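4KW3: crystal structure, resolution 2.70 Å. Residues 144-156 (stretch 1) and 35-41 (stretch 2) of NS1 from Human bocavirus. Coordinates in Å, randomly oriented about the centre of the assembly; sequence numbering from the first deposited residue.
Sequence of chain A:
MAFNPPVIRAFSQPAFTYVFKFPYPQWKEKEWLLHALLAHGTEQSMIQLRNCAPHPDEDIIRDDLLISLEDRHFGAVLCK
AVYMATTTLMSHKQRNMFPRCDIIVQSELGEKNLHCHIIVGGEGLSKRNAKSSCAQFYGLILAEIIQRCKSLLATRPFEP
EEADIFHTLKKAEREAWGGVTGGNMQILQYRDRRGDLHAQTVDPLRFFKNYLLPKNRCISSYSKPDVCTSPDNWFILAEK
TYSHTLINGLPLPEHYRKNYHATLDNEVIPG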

# COMPACT_ATOMS: atom_id res chain seq x y z
N GLU A 144 5.86 -12.23 -2.80
CA GLU A 144 5.53 -11.98 -1.40
C GLU A 144 4.06 -12.25 -1.04
O GLU A 144 3.77 -12.86 -0.01
CB GLU A 144 5.87 -10.54 -1.01
CG GLU A 144 7.33 -10.27 -0.89
CD GLU A 144 7.94 -10.87 0.36
OE1 GLU A 144 7.19 -11.33 1.25
OE2 GLU A 144 9.19 -10.87 0.45
N ILE A 145 3.16 -11.77 -1.89
CA ILE A 145 1.73 -11.99 -1.73
C ILE A 145 1.40 -13.49 -1.77
O ILE A 145 0.74 -14.02 -0.87
CB ILE A 145 0.94 -11.29 -2.85
CG1 ILE A 145 1.09 -9.77 -2.73
CG2 ILE A 145 -0.51 -11.70 -2.82
CD1 ILE A 145 0.47 -8.99 -3.88
N ILE A 146 1.89 -14.17 -2.80
CA ILE A 146 1.68 -15.60 -2.97
C ILE A 146 2.14 -16.38 -1.74
O ILE A 146 1.43 -17.28 -1.28
CB ILE A 146 2.41 -16.09 -4.25
CG1 ILE A 146 1.61 -15.66 -5.48
CG2 ILE A 146 2.65 -17.61 -4.25
CD1 ILE A 146 2.41 -15.73 -6.78
N GLN A 147 3.31 -16.02 -1.22
CA GLN A 147 3.85 -16.65 -0.02
C GLN A 147 2.94 -16.43 1.20
O GLN A 147 2.78 -17.33 2.05
CB GLN A 147 5.28 -16.16 0.25
CG GLN A 147 5.78 -16.46 1.63
CD GLN A 147 7.00 -17.33 1.64
OE1 GLN A 147 8.03 -16.96 2.20
NE2 GLN A 147 6.91 -18.51 1.01
N ARG A 148 2.39 -15.23 1.30
CA ARG A 148 1.49 -14.89 2.40
C ARG A 148 0.20 -15.70 2.29
O ARG A 148 -0.32 -16.20 3.30
CB ARG A 148 1.20 -13.38 2.41
CG ARG A 148 0.21 -13.00 3.47
CD ARG A 148 0.80 -13.14 4.87
NE ARG A 148 -0.25 -13.48 5.83
CZ ARG A 148 -0.39 -12.95 7.04
NH1 ARG A 148 0.44 -11.99 7.45
NH2 ARG A 148 -1.38 -13.35 7.82
N CYS A 149 -0.30 -15.86 1.06
CA CYS A 149 -1.48 -16.68 0.79
C CYS A 149 -1.35 -18.09 1.34
O CYS A 149 -2.32 -18.67 1.82
CB CYS A 149 -1.74 -16.79 -0.72
SG CYS A 149 -2.45 -15.30 -1.44
N LYS A 150 -0.15 -18.64 1.27
CA LYS A 150 0.09 -20.01 1.69
C LYS A 150 -0.00 -20.19 3.21
O LYS A 150 -0.16 -21.31 3.69
CB LYS A 150 1.42 -20.49 1.14
CG LYS A 150 1.39 -20.75 -0.35
CD LYS A 150 2.78 -21.00 -0.85
CE LYS A 150 2.82 -21.07 -2.35
NZ LYS A 150 4.23 -21.06 -2.79
N SER A 151 0.15 -19.10 3.97
CA SER A 151 0.06 -19.20 5.44
C SER A 151 -1.33 -19.69 5.89
O SER A 151 -1.45 -20.43 6.88
CB SER A 151 0.43 -17.88 6.11
OG SER A 151 -0.54 -16.90 5.84
N LEU A 152 -2.36 -19.31 5.13
CA LEU A 152 -3.71 -19.82 5.34
C LEU A 152 -3.72 -21.35 5.33
O LEU A 152 -4.49 -21.97 6.07
CB LEU A 152 -4.65 -19.30 4.25
CG LEU A 152 -6.09 -19.83 4.30
CD1 LEU A 152 -6.70 -19.52 5.66
CD2 LEU A 152 -6.94 -19.25 3.17
N LEU A 153 -2.86 -21.95 4.52
CA LEU A 153 -2.82 -23.41 4.40
C LEU A 153 -2.45 -24.13 5.71
O LEU A 153 -2.71 -25.31 5.85
CB LEU A 153 -1.91 -23.86 3.25
CG LEU A 153 -2.32 -23.44 1.83
CD1 LEU A 153 -1.24 -23.83 0.83
CD2 LEU A 153 -3.66 -24.03 1.41
N ALA A 154 -1.83 -23.44 6.66
CA ALA A 154 -1.56 -24.07 7.96
C ALA A 154 -2.84 -24.33 8.75
O ALA A 154 -2.85 -25.15 9.67
CB ALA A 154 -0.61 -23.24 8.77
N THR A 155 -3.92 -23.65 8.37
CA THR A 155 -5.18 -23.73 9.09
C THR A 155 -6.20 -24.57 8.33
O THR A 155 -6.94 -25.33 8.93
CB THR A 155 -5.77 -22.34 9.29
OG1 THR A 155 -4.89 -21.57 10.11
CG2 THR A 155 -7.13 -22.43 9.96
N ARG A 156 -6.23 -24.44 7.01
CA ARG A 156 -7.16 -25.22 6.20
C ARG A 156 -6.76 -25.14 4.73
O ARG A 156 -6.01 -24.25 4.34
CB ARG A 156 -8.60 -24.72 6.39
CG ARG A 156 -8.79 -23.25 6.19
CD ARG A 156 -10.25 -22.92 5.97
NE ARG A 156 -10.45 -21.48 5.81
CZ ARG A 156 -10.45 -20.85 4.63
NH1 ARG A 156 -10.28 -21.55 3.51
NH2 ARG A 156 -10.65 -19.54 4.57
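Stretch 2 (35-41) HALLAHG

Stretch 2 packs the last turn of a helix and the loop that follows it against one side of a helical segment, in a mostly apolar contact that has no clear direct hydrogen bond across it and is supplemented by a single water bridge.

The first four residues, His35 to Leu38, close a helix that begins earlier in the chain. Ala39 is the first to leave helical angles, at phi/psi -137/49, and His40 is extended, at -58/130. Gly41 then takes a positive phi of 110°, where a CB would be jammed against the carbonyl oxygen of the residue before; the backbone itself calls for glycine here. The helical part runs roughly opposite to stretch 1, with Leu38 near Ile145, Leu37 at Cys149 and Ala36 near Leu152 and Arg156; the loop then brings His40 back to Leu152 and Thr155.

The backbones come closest at Leu37 and Cys149, whose CA atoms lie 4.7 Å apart. So tight an approach goes with a small residue on the facing helix: Cys149 CA is 3.3 Å from Leu37 O, in a CA-H...O contact with an angle of 160° at the hydrogen. Leu37 O also accepts from a water, 2.9 Å from the water oxygen, and the same water donates to Ser151 OG, again at 2.9 Å. With chi1 p, Ser151 OG in turn donates to Arg148 O at 2.6 Å, within its own stretch.

Around this point the side chains run in an ordered series. Leu38 starts with its CA-to-CB bond pointing away, yet its end comes back to the contact: CD2 lies 4.1 Å from Ile145 CG2 and 4.2 Å from Cys149 SG. Cys149 SG also rests 3.9 Å from Leu37 CB, so one compact sulfur touches two successive leucines. One turn further along stretch 1, Leu152, with chi1 t and chi2 p, reaches both sections of stretch 2. Its CD2 sits 4.1 Å from Leu37 CD2 and 4.2 Å from Ala36 CB, while its CD1 lies over one face of the His40 ring, 3.6 Å from the ring centroid and only 10° off the normal. A branched side chain thus joins helix end to loop.

His40 points toward stretch 1 and has the largest covered area of stretch 2. With its face against Leu152, its edge is free for polar atoms: NE2 is 3.1 Å from Thr155 OG1, near the ring plane, and ND1 is hydrogen-bonded just beyond the stretch. Two arginines add to the contact. Arg148 lays its guanidinium with one face under the carbonyl of Leu38, NE to Leu38 O being 3.3 Å, but the angle is too poor for a hydrogen bond. Arg156 brings NH2 to 3.6 Å from Ala36 CB, a packing contact; NH2 is hydrogen-bonded elsewhere in the structure.

The rules are simple: a small residue on one side, Cys149, where it meets the backbone of Leu37, leucines around them, and a histidine that offers its face to carbon and its edge to polar atoms.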

# COMPACT_ATOMS: atom_id res chain seq x y z
N HIS A 35 -9.55 -11.31 2.85
CA HIS A 35 -9.42 -11.32 4.31
C HIS A 35 -8.72 -12.61 4.73
O HIS A 35 -7.83 -12.58 5.58
CB HIS A 35 -10.78 -11.23 5.04
CG HIS A 35 -11.56 -9.99 4.75
ND1 HIS A 35 -12.91 -9.89 4.98
CD2 HIS A 35 -11.19 -8.80 4.23
CE1 HIS A 35 -13.34 -8.70 4.62
NE2 HIS A 35 -12.31 -8.02 4.15
N ALA A 36 -9.13 -13.72 4.12
CA ALA A 36 -8.62 -15.03 4.49
C ALA A 36 -7.21 -15.28 3.93
O ALA A 36 -6.31 -15.73 4.67
CB ALA A 36 -9.59 -16.12 4.02
N LEU A 37 -7.02 -14.98 2.65
CA LEU A 37 -5.73 -15.20 1.98
C LEU A 37 -4.60 -14.32 2.54
O LEU A 37 -3.46 -14.77 2.66
CB LEU A 37 -5.88 -15.03 0.46
CG LEU A 37 -6.59 -16.13 -0.33
CD1 LEU A 37 -6.89 -15.67 -1.76
CD2 LEU A 37 -5.79 -17.42 -0.35
N LEU A 38 -4.91 -13.06 2.87
CA LEU A 38 -3.89 -12.12 3.32
C LEU A 38 -3.88 -11.86 4.82
O LEU A 38 -2.83 -11.51 5.39
CB LEU A 38 -4.02 -10.78 2.59
CG LEU A 38 -4.01 -10.87 1.07
CD1 LEU A 38 -4.10 -9.48 0.47
CD2 LEU A 38 -2.78 -11.62 0.56
N ALA A 39 -5.02 -12.01 5.48
CA ALA A 39 -5.16 -11.59 6.87
C ALA A 39 -5.91 -12.64 7.67
O ALA A 39 -6.89 -12.34 8.38
CB ALA A 39 -5.88 -10.25 6.95
N HIS A 40 -5.48 -13.89 7.53
CA HIS A 40 -6.15 -14.95 8.24
C HIS A 40 -6.10 -14.67 9.75
O HIS A 40 -5.05 -14.33 10.29
CB HIS A 40 -5.52 -16.30 7.92
CG HIS A 40 -6.25 -17.44 8.54
ND1 HIS A 40 -7.63 -17.50 8.57
CD2 HIS A 40 -5.81 -18.53 9.21
CE1 HIS A 40 -8.01 -18.60 9.19
NE2 HIS A 40 -6.92 -19.24 9.59
N GLY A 41 -7.27 -14.77 10.39
CA GLY A 41 -7.41 -14.43 11.80
C GLY A 41 -8.22 -13.15 12.04
O GLY A 41 -8.50 -12.80 13.19
O HOH W 1 -3.14 -15.59 5.42